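Local coordinates for Tlr1789 protein (PDB 2X8X) that probably assists, through its POTRA domains, the insertion or transport of proteins at the cyanobacterial outer membrane as a member of the Omp85 family, at residues Y159-K164 against I230-T235; R180-Q185 against Q196-R201; E151-Q156 against P221-L226. All blocks are in the same frame, centred on the assembly; numbering follows the deposited sequence.

Contact 1: residues Y159-K164 against I230-T235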
loop_
_atom_site.group_PDB
_atom_site.type_symbol
_atom_site.label_atom_id
_atom_site.label_comp_id
_atom_site.label_asym_id
_atom_site.label_seq_id
_atom_site.Cartn_x
_atom_site.Cartn_y
_atom_site.Cartn_z
ATOM N N TYR A 159 -15.044 -2.917 -27.610
ATOM C CA TYR A 159 -14.815 -2.018 -28.746
ATOM C C TYR A 159 -15.965 -1.021 -28.912
ATOM O O TYR A 159 -17.119 -1.411 -28.933
ATOM C CB TYR A 159 -14.626 -2.769 -30.093
ATOM C CG TYR A 159 -13.681 -3.929 -30.037
ATOM C CD1 TYR A 159 -12.503 -3.870 -29.272
ATOM C CD2 TYR A 159 -13.980 -5.116 -30.733
ATOM C CE1 TYR A 159 -11.662 -4.976 -29.160
ATOM C CE2 TYR A 159 -13.143 -6.207 -30.663
ATOM C CZ TYR A 159 -11.990 -6.141 -29.873
ATOM O OH TYR A 159 -11.154 -7.220 -29.817
ATOM N N ARG A 160 -15.666 0.272 -29.035
ATOM C CA ARG A 160 -16.736 1.212 -29.355
ATOM C C ARG A 160 -16.366 1.945 -30.669
ATOM O O ARG A 160 -15.305 2.622 -30.750
ATOM C CB ARG A 160 -16.913 2.207 -28.199
ATOM C CG ARG A 160 -17.289 1.574 -26.882
ATOM C CD ARG A 160 -17.484 2.655 -25.833
ATOM N NE ARG A 160 -17.913 1.943 -24.623
ATOM C CZ ARG A 160 -17.769 2.397 -23.393
ATOM N NH1 ARG A 160 -17.231 3.584 -23.173
ATOM N NH2 ARG A 160 -18.149 1.652 -22.378
ATOM N N PHE A 161 -17.160 1.746 -31.703
ATOM C CA PHE A 161 -16.907 2.396 -32.980
ATOM C C PHE A 161 -17.528 3.783 -33.064
ATOM O O PHE A 161 -18.665 3.983 -32.666
ATOM C CB PHE A 161 -17.285 1.449 -34.125
ATOM C CG PHE A 161 -16.445 0.162 -34.122
ATOM C CD1 PHE A 161 -16.778 -0.899 -33.287
ATOM C CD2 PHE A 161 -15.309 0.047 -34.932
ATOM C CE1 PHE A 161 -15.999 -2.102 -33.246
ATOM C CE2 PHE A 161 -14.519 -1.147 -34.928
ATOM C CZ PHE A 161 -14.857 -2.201 -34.075
ATOM N N LEU A 162 -16.784 4.759 -33.582
ATOM C CA LEU A 162 -17.231 6.151 -33.512
ATOM C C LEU A 162 -16.985 6.813 -34.823
ATOM O O LEU A 162 -15.974 6.495 -35.458
ATOM C CB LEU A 162 -16.456 6.925 -32.441
ATOM C CG LEU A 162 -16.310 6.348 -31.030
ATOM C CD1 LEU A 162 -15.334 7.225 -30.217
ATOM C CD2 LEU A 162 -17.643 6.140 -30.256
ATOM N N ASN A 163 -17.888 7.712 -35.261
ATOM C CA ASN A 163 -17.700 8.438 -36.537
ATOM C C ASN A 163 -16.732 9.577 -36.276
ATOM O O ASN A 163 -16.255 9.728 -35.150
ATOM C CB ASN A 163 -19.033 8.989 -37.080
ATOM C CG ASN A 163 -19.747 9.953 -36.099
ATOM O OD1 ASN A 163 -19.159 10.492 -35.133
ATOM N ND2 ASN A 163 -21.041 10.154 -36.341
ATOM N N LYS A 164 -16.460 10.410 -37.282
ATOM C CA LYS A 164 -15.590 11.598 -37.040
ATOM C C LYS A 164 -16.017 12.481 -35.825
ATOM O O LYS A 164 -15.168 12.811 -34.962
ATOM C CB LYS A 164 -15.384 12.469 -38.304
ATOM C CG LYS A 164 -14.065 13.354 -38.249
ATOM C CD LYS A 164 -13.819 13.960 -36.820
ATOM C CE LYS A 164 -12.460 14.635 -36.567
ATOM N NZ LYS A 164 -12.350 15.934 -37.307
ATOM N N ILE A 230 -12.685 3.531 -31.325
ATOM C CA ILE A 230 -12.089 3.291 -32.615
ATOM C C ILE A 230 -12.804 4.041 -33.671
ATOM O O ILE A 230 -14.013 3.919 -33.749
ATOM C CB ILE A 230 -12.174 1.767 -32.972
ATOM C CG1 ILE A 230 -11.376 0.912 -31.973
ATOM C CG2 ILE A 230 -11.634 1.517 -34.389
ATOM C CD1 ILE A 230 -11.685 -0.612 -32.169
ATOM N N LYS A 231 -12.058 4.809 -34.486
ATOM C CA LYS A 231 -12.584 5.465 -35.680
ATOM C C LYS A 231 -11.978 4.800 -36.911
ATOM O O LYS A 231 -10.779 4.923 -37.134
ATOM C CB LYS A 231 -12.316 6.984 -35.648
ATOM C CG LYS A 231 -12.874 7.722 -34.395
ATOM C CD LYS A 231 -12.677 9.252 -34.356
ATOM C CE LYS A 231 -12.634 9.672 -32.852
ATOM N NZ LYS A 231 -12.935 11.090 -32.510
ATOM N N GLU A 232 -12.807 4.061 -37.665
ATOM C CA GLU A 232 -12.421 3.328 -38.878
ATOM C C GLU A 232 -12.328 4.292 -40.052
ATOM O O GLU A 232 -13.020 5.306 -40.052
ATOM C CB GLU A 232 -13.441 2.240 -39.220
ATOM C CG GLU A 232 -13.520 1.127 -38.162
ATOM C CD GLU A 232 -14.443 -0.019 -38.572
ATOM O OE1 GLU A 232 -15.634 -0.005 -38.190
ATOM O OE2 GLU A 232 -13.967 -0.931 -39.283
ATOM N N ARG A 233 -11.464 3.998 -41.019
ATOM C CA ARG A 233 -11.326 4.842 -42.254
ATOM C C ARG A 233 -12.558 4.576 -43.064
ATOM O O ARG A 233 -12.876 3.409 -43.280
ATOM C CB ARG A 233 -10.194 4.334 -43.150
ATOM C CG ARG A 233 -8.820 4.615 -42.748
ATOM C CD ARG A 233 -7.859 3.676 -43.499
ATOM N NE ARG A 233 -7.885 3.835 -44.942
ATOM C CZ ARG A 233 -7.632 2.878 -45.836
ATOM N NH1 ARG A 233 -7.308 1.644 -45.485
ATOM N NH2 ARG A 233 -7.690 3.181 -47.111
ATOM N N ASN A 234 -13.250 5.598 -43.546
ATOM C CA ASN A 234 -14.506 5.325 -44.291
ATOM C C ASN A 234 -14.298 4.463 -45.569
ATOM O O ASN A 234 -13.168 4.070 -45.903
ATOM C CB ASN A 234 -15.290 6.625 -44.580
ATOM C CG ASN A 234 -16.844 6.422 -44.566
ATOM O OD1 ASN A 234 -17.399 5.661 -43.750
ATOM N ND2 ASN A 234 -17.533 7.123 -45.476
ATOM N N THR A 235 -15.412 4.126 -46.222
ATOM C CA THR A 235 -15.456 3.697 -47.631
ATOM C C THR A 235 -14.164 4.033 -48.424
ATOM O O THR A 235 -13.987 5.152 -48.941
ATOM C CB THR A 235 -16.757 4.295 -48.327
ATOM O OG1 THR A 235 -17.924 3.778 -47.666
ATOM C CG2 THR A 235 -16.841 4.013 -49.866
HETATM O O HOH W 1 -15.612 4.090 -36.886
#

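Contact 2: residues R180-Q185 against Q196-R201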
loop_
_atom_site.group_PDB
_atom_site.type_symbol
_atom_site.label_atom_id
_atom_site.label_comp_id
_atom_site.label_asym_id
_atom_site.label_seq_id
_atom_site.Cartn_x
_atom_site.Cartn_y
_atom_site.Cartn_z
ATOM N N ARG A 180 -7.246 -10.613 -32.614
ATOM C CA ARG A 180 -6.078 -11.447 -32.902
ATOM C C ARG A 180 -4.774 -10.680 -32.935
ATOM O O ARG A 180 -3.702 -11.284 -32.962
ATOM C CB ARG A 180 -6.271 -12.232 -34.176
ATOM C CG ARG A 180 -5.914 -11.495 -35.451
ATOM C CD ARG A 180 -6.410 -12.390 -36.633
ATOM N NE ARG A 180 -6.717 -11.580 -37.821
ATOM C CZ ARG A 180 -6.938 -12.058 -39.044
ATOM N NH1 ARG A 180 -6.895 -13.366 -39.292
ATOM N NH2 ARG A 180 -7.206 -11.209 -40.035
ATOM N N GLU A 181 -4.862 -9.350 -32.921
ATOM C CA GLU A 181 -3.658 -8.545 -32.812
ATOM C C GLU A 181 -3.266 -8.235 -31.388
ATOM O O GLU A 181 -2.166 -7.696 -31.170
ATOM C CB GLU A 181 -3.835 -7.226 -33.571
ATOM C CG GLU A 181 -4.116 -7.475 -35.045
ATOM C CD GLU A 181 -2.979 -8.185 -35.769
ATOM O OE1 GLU A 181 -1.767 -7.916 -35.475
ATOM O OE2 GLU A 181 -3.317 -8.975 -36.675
ATOM N N MET A 182 -4.166 -8.546 -30.439
ATOM C CA MET A 182 -4.023 -8.065 -29.076
ATOM C C MET A 182 -3.634 -9.162 -28.095
ATOM O O MET A 182 -4.322 -10.182 -27.980
ATOM C CB MET A 182 -5.329 -7.401 -28.617
ATOM C CG MET A 182 -5.609 -6.125 -29.415
ATOM S SD MET A 182 -7.031 -5.325 -28.677
ATOM C CE MET A 182 -6.428 -4.887 -27.002
ATOM N N ASP A 183 -2.549 -8.925 -27.377
ATOM C CA ASP A 183 -2.216 -9.716 -26.161
ATOM C C ASP A 183 -3.004 -9.312 -24.909
ATOM O O ASP A 183 -3.150 -10.121 -23.973
ATOM C CB ASP A 183 -0.738 -9.577 -25.801
ATOM C CG ASP A 183 0.189 -10.239 -26.798
ATOM O OD1 ASP A 183 -0.210 -11.243 -27.469
ATOM O OD2 ASP A 183 1.351 -9.757 -26.868
ATOM N N THR A 184 -3.416 -8.051 -24.830
ATOM C CA THR A 184 -4.333 -7.631 -23.759
ATOM C C THR A 184 -5.705 -8.283 -23.995
ATOM O O THR A 184 -6.368 -7.953 -24.977
ATOM C CB THR A 184 -4.478 -6.102 -23.762
ATOM O OG1 THR A 184 -3.174 -5.516 -23.676
ATOM C CG2 THR A 184 -5.309 -5.602 -22.556
ATOM N N GLN A 185 -6.099 -9.247 -23.138
ATOM C CA GLN A 185 -7.338 -10.066 -23.311
ATOM C C GLN A 185 -7.987 -10.194 -21.920
ATOM O O GLN A 185 -7.325 -9.968 -20.942
ATOM C CB GLN A 185 -7.036 -11.468 -23.901
ATOM C CG GLN A 185 -6.410 -11.406 -25.300
ATOM C CD GLN A 185 -7.407 -11.065 -26.421
ATOM O OE1 GLN A 185 -8.609 -11.111 -26.212
ATOM N NE2 GLN A 185 -6.895 -10.758 -27.626
ATOM N N GLN A 196 0.660 -0.717 -25.563
ATOM C CA GLN A 196 1.437 -0.041 -26.600
ATOM C C GLN A 196 1.677 -0.877 -27.801
ATOM O O GLN A 196 1.446 -0.394 -28.914
ATOM C CB GLN A 196 2.842 0.300 -26.124
ATOM C CG GLN A 196 2.902 1.107 -24.924
ATOM C CD GLN A 196 2.388 2.466 -25.132
ATOM O OE1 GLN A 196 1.183 2.673 -25.350
ATOM N NE2 GLN A 196 3.299 3.450 -25.036
ATOM N N ALA A 197 2.242 -2.063 -27.555
ATOM C CA ALA A 197 2.533 -3.038 -28.582
ATOM C C ALA A 197 1.285 -3.418 -29.380
ATOM O O ALA A 197 1.317 -3.562 -30.628
ATOM C CB ALA A 197 3.196 -4.289 -27.939
ATOM N N ASP A 198 0.195 -3.558 -28.656
ATOM C CA ASP A 198 -1.074 -3.940 -29.257
ATOM C C ASP A 198 -1.535 -2.799 -30.181
ATOM O O ASP A 198 -2.009 -3.067 -31.277
ATOM C CB ASP A 198 -2.177 -4.078 -28.181
ATOM C CG ASP A 198 -2.112 -5.421 -27.383
ATOM O OD1 ASP A 198 -1.346 -6.365 -27.736
ATOM O OD2 ASP A 198 -2.867 -5.512 -26.378
ATOM N N LEU A 199 -1.438 -1.548 -29.718
ATOM C CA LEU A 199 -1.907 -0.411 -30.500
ATOM C C LEU A 199 -1.055 -0.214 -31.810
ATOM O O LEU A 199 -1.567 0.175 -32.885
ATOM C CB LEU A 199 -1.868 0.861 -29.651
ATOM C CG LEU A 199 -2.898 1.016 -28.530
ATOM C CD1 LEU A 199 -2.538 2.276 -27.757
ATOM C CD2 LEU A 199 -4.259 1.143 -29.210
ATOM N N ARG A 200 0.247 -0.461 -31.704
ATOM C CA ARG A 200 1.153 -0.531 -32.854
ATOM C C ARG A 200 0.771 -1.608 -33.855
ATOM O O ARG A 200 0.767 -1.349 -35.081
ATOM C CB ARG A 200 2.621 -0.632 -32.389
ATOM C CG ARG A 200 3.027 0.759 -31.812
ATOM C CD ARG A 200 4.542 0.926 -31.560
ATOM N NE ARG A 200 5.039 -0.191 -30.735
ATOM C CZ ARG A 200 5.228 -0.159 -29.407
ATOM N NH1 ARG A 200 4.970 0.948 -28.706
ATOM N NH2 ARG A 200 5.689 -1.249 -28.779
ATOM N N ARG A 201 0.354 -2.774 -33.362
ATOM C CA ARG A 201 -0.139 -3.815 -34.280
ATOM C C ARG A 201 -1.442 -3.405 -34.899
ATOM O O ARG A 201 -1.676 -3.700 -36.062
ATOM C CB ARG A 201 -0.290 -5.213 -33.595
ATOM C CG ARG A 201 1.018 -5.979 -33.485
ATOM C CD ARG A 201 0.842 -7.401 -32.878
ATOM N NE ARG A 201 0.333 -7.323 -31.509
ATOM C CZ ARG A 201 1.072 -7.243 -30.398
ATOM N NH1 ARG A 201 2.400 -7.254 -30.439
ATOM N NH2 ARG A 201 0.477 -7.177 -29.216
HETATM O O HOH W 2 -0.497 -5.824 -37.310
#

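Contact 3: residues E151-Q156 against P221-L226. Unlike the reference sequence in segment 221-226: Arg223 (reference Lys).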
loop_
_atom_site.group_PDB
_atom_site.type_symbol
_atom_site.label_atom_id
_atom_site.label_comp_id
_atom_site.label_asym_id
_atom_site.label_seq_id
_atom_site.Cartn_x
_atom_site.Cartn_y
_atom_site.Cartn_z
ATOM N N GLU A 151 -4.090 -5.626 -8.829
ATOM C CA GLU A 151 -3.025 -5.601 -9.796
ATOM C C GLU A 151 -3.463 -4.934 -11.099
ATOM O O GLU A 151 -2.613 -4.512 -11.859
ATOM C CB GLU A 151 -2.629 -7.029 -10.095
ATOM C CG GLU A 151 -2.098 -7.724 -8.828
ATOM C CD GLU A 151 -1.252 -8.911 -9.169
ATOM O OE1 GLU A 151 -1.451 -9.491 -10.258
ATOM O OE2 GLU A 151 -0.380 -9.245 -8.376
ATOM N N GLY A 152 -4.772 -4.833 -11.337
ATOM C CA GLY A 152 -5.286 -4.238 -12.597
ATOM C C GLY A 152 -5.718 -5.327 -13.584
ATOM O O GLY A 152 -5.361 -5.308 -14.754
ATOM N N VAL A 153 -6.432 -6.333 -13.097
ATOM C CA VAL A 153 -6.966 -7.434 -13.949
ATOM C C VAL A 153 -8.027 -6.880 -14.941
ATOM O O VAL A 153 -8.892 -6.047 -14.582
ATOM C CB VAL A 153 -7.568 -8.620 -13.072
ATOM C CG1 VAL A 153 -8.167 -9.790 -13.978
ATOM C CG2 VAL A 153 -6.515 -9.202 -12.150
ATOM N N VAL A 154 -7.867 -7.317 -16.199
ATOM C CA VAL A 154 -8.775 -7.021 -17.312
ATOM C C VAL A 154 -9.948 -8.016 -17.244
ATOM O O VAL A 154 -9.793 -9.223 -17.453
ATOM C CB VAL A 154 -8.047 -7.018 -18.686
ATOM C CG1 VAL A 154 -9.060 -6.784 -19.798
ATOM C CG2 VAL A 154 -7.011 -5.839 -18.742
ATOM N N GLU A 155 -11.094 -7.492 -16.865
ATOM C CA GLU A 155 -12.356 -8.231 -16.799
ATOM C C GLU A 155 -12.912 -8.383 -18.246
ATOM O O GLU A 155 -13.172 -9.502 -18.713
ATOM C CB GLU A 155 -13.318 -7.463 -15.888
ATOM C CG GLU A 155 -14.255 -8.336 -15.104
ATOM C CD GLU A 155 -15.206 -7.516 -14.213
ATOM O OE1 GLU A 155 -14.907 -7.411 -12.986
ATOM O OE2 GLU A 155 -16.231 -6.988 -14.754
ATOM N N GLN A 156 -13.058 -7.270 -18.982
ATOM C CA GLN A 156 -13.412 -7.367 -20.392
ATOM C C GLN A 156 -12.710 -6.367 -21.260
ATOM O O GLN A 156 -12.043 -5.427 -20.789
ATOM C CB GLN A 156 -14.935 -7.269 -20.674
ATOM C CG GLN A 156 -15.672 -6.334 -19.747
ATOM C CD GLN A 156 -17.199 -6.374 -19.950
ATOM O OE1 GLN A 156 -17.715 -7.119 -20.777
ATOM N NE2 GLN A 156 -17.910 -5.557 -19.190
ATOM N N PRO A 221 -14.865 -3.740 -8.742
ATOM C CA PRO A 221 -14.385 -2.372 -8.957
ATOM C C PRO A 221 -12.842 -2.228 -8.829
ATOM O O PRO A 221 -12.295 -1.162 -9.054
ATOM C CB PRO A 221 -15.090 -1.573 -7.851
ATOM C CG PRO A 221 -15.320 -2.575 -6.762
ATOM C CD PRO A 221 -15.647 -3.853 -7.492
ATOM N N ARG A 222 -12.180 -3.322 -8.483
ATOM C CA ARG A 222 -10.730 -3.406 -8.374
ATOM C C ARG A 222 -10.145 -3.861 -9.708
ATOM O O ARG A 222 -8.927 -3.776 -9.950
ATOM C CB ARG A 222 -10.427 -4.369 -7.210
ATOM C CG ARG A 222 -10.387 -3.525 -5.982
ATOM C CD ARG A 222 -11.085 -3.879 -4.776
ATOM N NE ARG A 222 -10.206 -4.541 -3.880
ATOM C CZ ARG A 222 -10.261 -4.636 -2.548
ATOM N NH1 ARG A 222 -9.338 -5.387 -2.072
ATOM N NH2 ARG A 222 -11.155 -4.088 -1.676
ATOM N N ARG A 223 -11.036 -4.302 -10.601
ATOM C CA ARG A 223 -10.660 -4.737 -11.949
ATOM C C ARG A 223 -11.064 -3.728 -13.026
ATOM O O ARG A 223 -11.764 -2.735 -12.710
ATOM C CB ARG A 223 -11.282 -6.080 -12.207
ATOM C CG ARG A 223 -10.757 -7.074 -11.186
ATOM C CD ARG A 223 -11.161 -8.459 -11.541
ATOM N NE ARG A 223 -10.211 -9.376 -10.937
ATOM C CZ ARG A 223 -10.272 -10.707 -10.988
ATOM N NH1 ARG A 223 -11.272 -11.325 -11.614
ATOM N NH2 ARG A 223 -9.314 -11.419 -10.401
ATOM N N VAL A 224 -10.643 -3.957 -14.287
ATOM C CA VAL A 224 -11.008 -2.963 -15.336
ATOM C C VAL A 224 -11.672 -3.525 -16.556
ATOM O O VAL A 224 -11.421 -4.679 -16.964
ATOM C CB VAL A 224 -9.789 -2.090 -15.843
ATOM C CG1 VAL A 224 -9.481 -1.025 -14.830
ATOM C CG2 VAL A 224 -8.650 -2.967 -16.079
ATOM N N ASN A 225 -12.513 -2.670 -17.121
ATOM C CA ASN A 225 -13.081 -2.823 -18.443
ATOM C C ASN A 225 -12.211 -1.968 -19.410
ATOM O O ASN A 225 -12.152 -0.720 -19.308
ATOM C CB ASN A 225 -14.602 -2.457 -18.407
ATOM C CG ASN A 225 -15.329 -2.586 -19.820
ATOM O OD1 ASN A 225 -14.776 -3.164 -20.793
ATOM N ND2 ASN A 225 -16.579 -2.023 -19.918
ATOM N N LEU A 226 -11.467 -2.633 -20.296
ATOM C CA LEU A 226 -10.621 -1.883 -21.245
ATOM C C LEU A 226 -11.465 -1.457 -22.486
ATOM O O LEU A 226 -12.002 -2.332 -23.222
ATOM C CB LEU A 226 -9.374 -2.658 -21.699
ATOM C CG LEU A 226 -8.598 -1.835 -22.739
ATOM C CD1 LEU A 226 -7.604 -1.053 -21.978
ATOM C CD2 LEU A 226 -7.878 -2.622 -23.796
HETATM O O HOH W 3 -7.322 -5.873 -10.312
HETATM O O HOH W 4 -14.279 -10.088 -12.111
#

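Contact 1: residues Y159-K164 against I230-T235
The phenyl ring of Phe161 and the carboxylate of Glu232 meet obliquely, their planes 57° apart. OE1 of Glu232 stands 3.3 Å from CD2 of Phe161, with CD and CG of the same glutamate following close to the CD2-CE2 bond. Both carboxylate oxygens are anchored elsewhere, OE1 by the backbone N-H of Arg172 and OE2 by that of Thr173, so the loop ahead of helix 175-179 fixes the acid beside the ring. Ile230 runs alongside Phe161 and points the same way; its CG2 is 4.0 Å from CE2 of the ring. With CD1 anti to CA (chi2 169°), the ethyl arm of Ile230 reaches on until CD1 lies 4.2 Å from CB of Tyr159. The Tyr159 ring itself leads off toward Asp175, Ile178 and Ser179 of helix 175-179, and Phe161 touches Ile178 as well. Such a layer of helix over sheet belongs to the POTRA fold, here the last of the three domains in this N-terminal fragment, in which the first and third strands pair in parallel. Ile230 N donates to Arg160 O at 2.8 Å, and Leu162 N donates to Ile230 O at 2.9 Å, placing Phe161 beside Ile230. Beyond that pair a water takes over: it donates to Leu162 O at 2.8 Å and accepts from Glu232 N. Lys231, extended beyond CG, passes the backbone oxygens of the departing segment, CG lying 3.5 Å from Leu162 O and NZ 3.7 Å from Lys164 O.

Contact 2: residues R180-Q185 against Q196-R201
Asp198 turns its carboxylate from helix 192-205 into the loop at 180-185 and is gripped through both oxygens. OD2 takes two donors from Thr184: OG1 at 2.7 Å, on the syn side but 30° out of the carboxylate plane, and the backbone N at 3.0 Å, which uses the syn lone pair. OD1 accepts from Asp183 N at 2.9 Å. The carboxylate thus pins the connection between the two helices of the POTRA domain, and its burial is offset by three donors from the loop. Arg201, one helical turn on, joins Asp198 and Asp183 in a salt-bridge network. Its NE donates to Glu181 O, which lies at the edge of the guanidinium close to its plane; the modelled distance of 2.5 Å is short enough to be doubtful in detail. Asp183 OD2 sits well out of that plane, 3.6 Å from Arg201 NH2, and acts through charge alone. The positive group probably offsets the repulsion between the two aspartates. Ala197 O lies over the centre of one guanidinium face. Farther out, Glu181 crosses the aliphatic part of Arg201 obliquely, and a water links Glu181 OE1 to Arg201 O. Met182 crosses Asp198 at about a right angle, its CE methyl 3.7 Å from OD2.

Contact 3: residues E151-Q156 against P221-L226
Arg223, Val153 and Val224 bury the most surface here, at the start of the parallel pairing of strands 154-161 and 224-232 in the last POTRA domain of the fragment. Arg223, which differs from the lysine of the reference sequence, lies side by side with Val153. Its chain is extended from CG to NE, and NE comes within 3.5 Å of Val153 CB, while CG1 of Val153 sits over one guanidinium face, displaced toward the rim. Val153 O meanwhile accepts a nearly straight bond from Val224 N at 2.7 Å. Val224 returns the link by taking Glu155 N on its own carbonyl at 2.8 Å. CG2 of Val224, in the crowded position between backbone N and carbonyl carbon, comes 3.4 Å from Val153 O. Farther on, Leu226 N donates to Gln156 O at 2.9 Å; in between, the buried Gln156 N has no partner. Glu155 crosses Arg223 at about a right angle, but its oxygens are bonded to the backbone of Gln219 and Asn220. A water bridges Glu155 OE1 to Arg223 NH1, and with OE1 5.5 Å from Arg223 NE any attraction between these charges is probably modest and solvent-mediated.

Contacts 1 and 3 sit toward opposite ends of one parallel strand pair, 154-161 with 224-232, their centres 24 Å apart; contact 3 lies nearer the preceding POTRA domain and contact 1 at the C-terminal end of the chain. Contact 2 joins the loop after helix 175-179 to helix 192-205, in the layer packed on that sheet, its centre 17 Å from contact 3 and 18 Å from contact 1. It touches contact 3 directly: Thr184 CG2 is 4.1 Å from Leu226 CD2, and Met182 CE is 4.2 Å from the same CD2. Between contacts 1 and 2 the nearest atoms remain about 5 Å apart. Along the chain, the segments of contact 2 fall between the two segments of each strand contact.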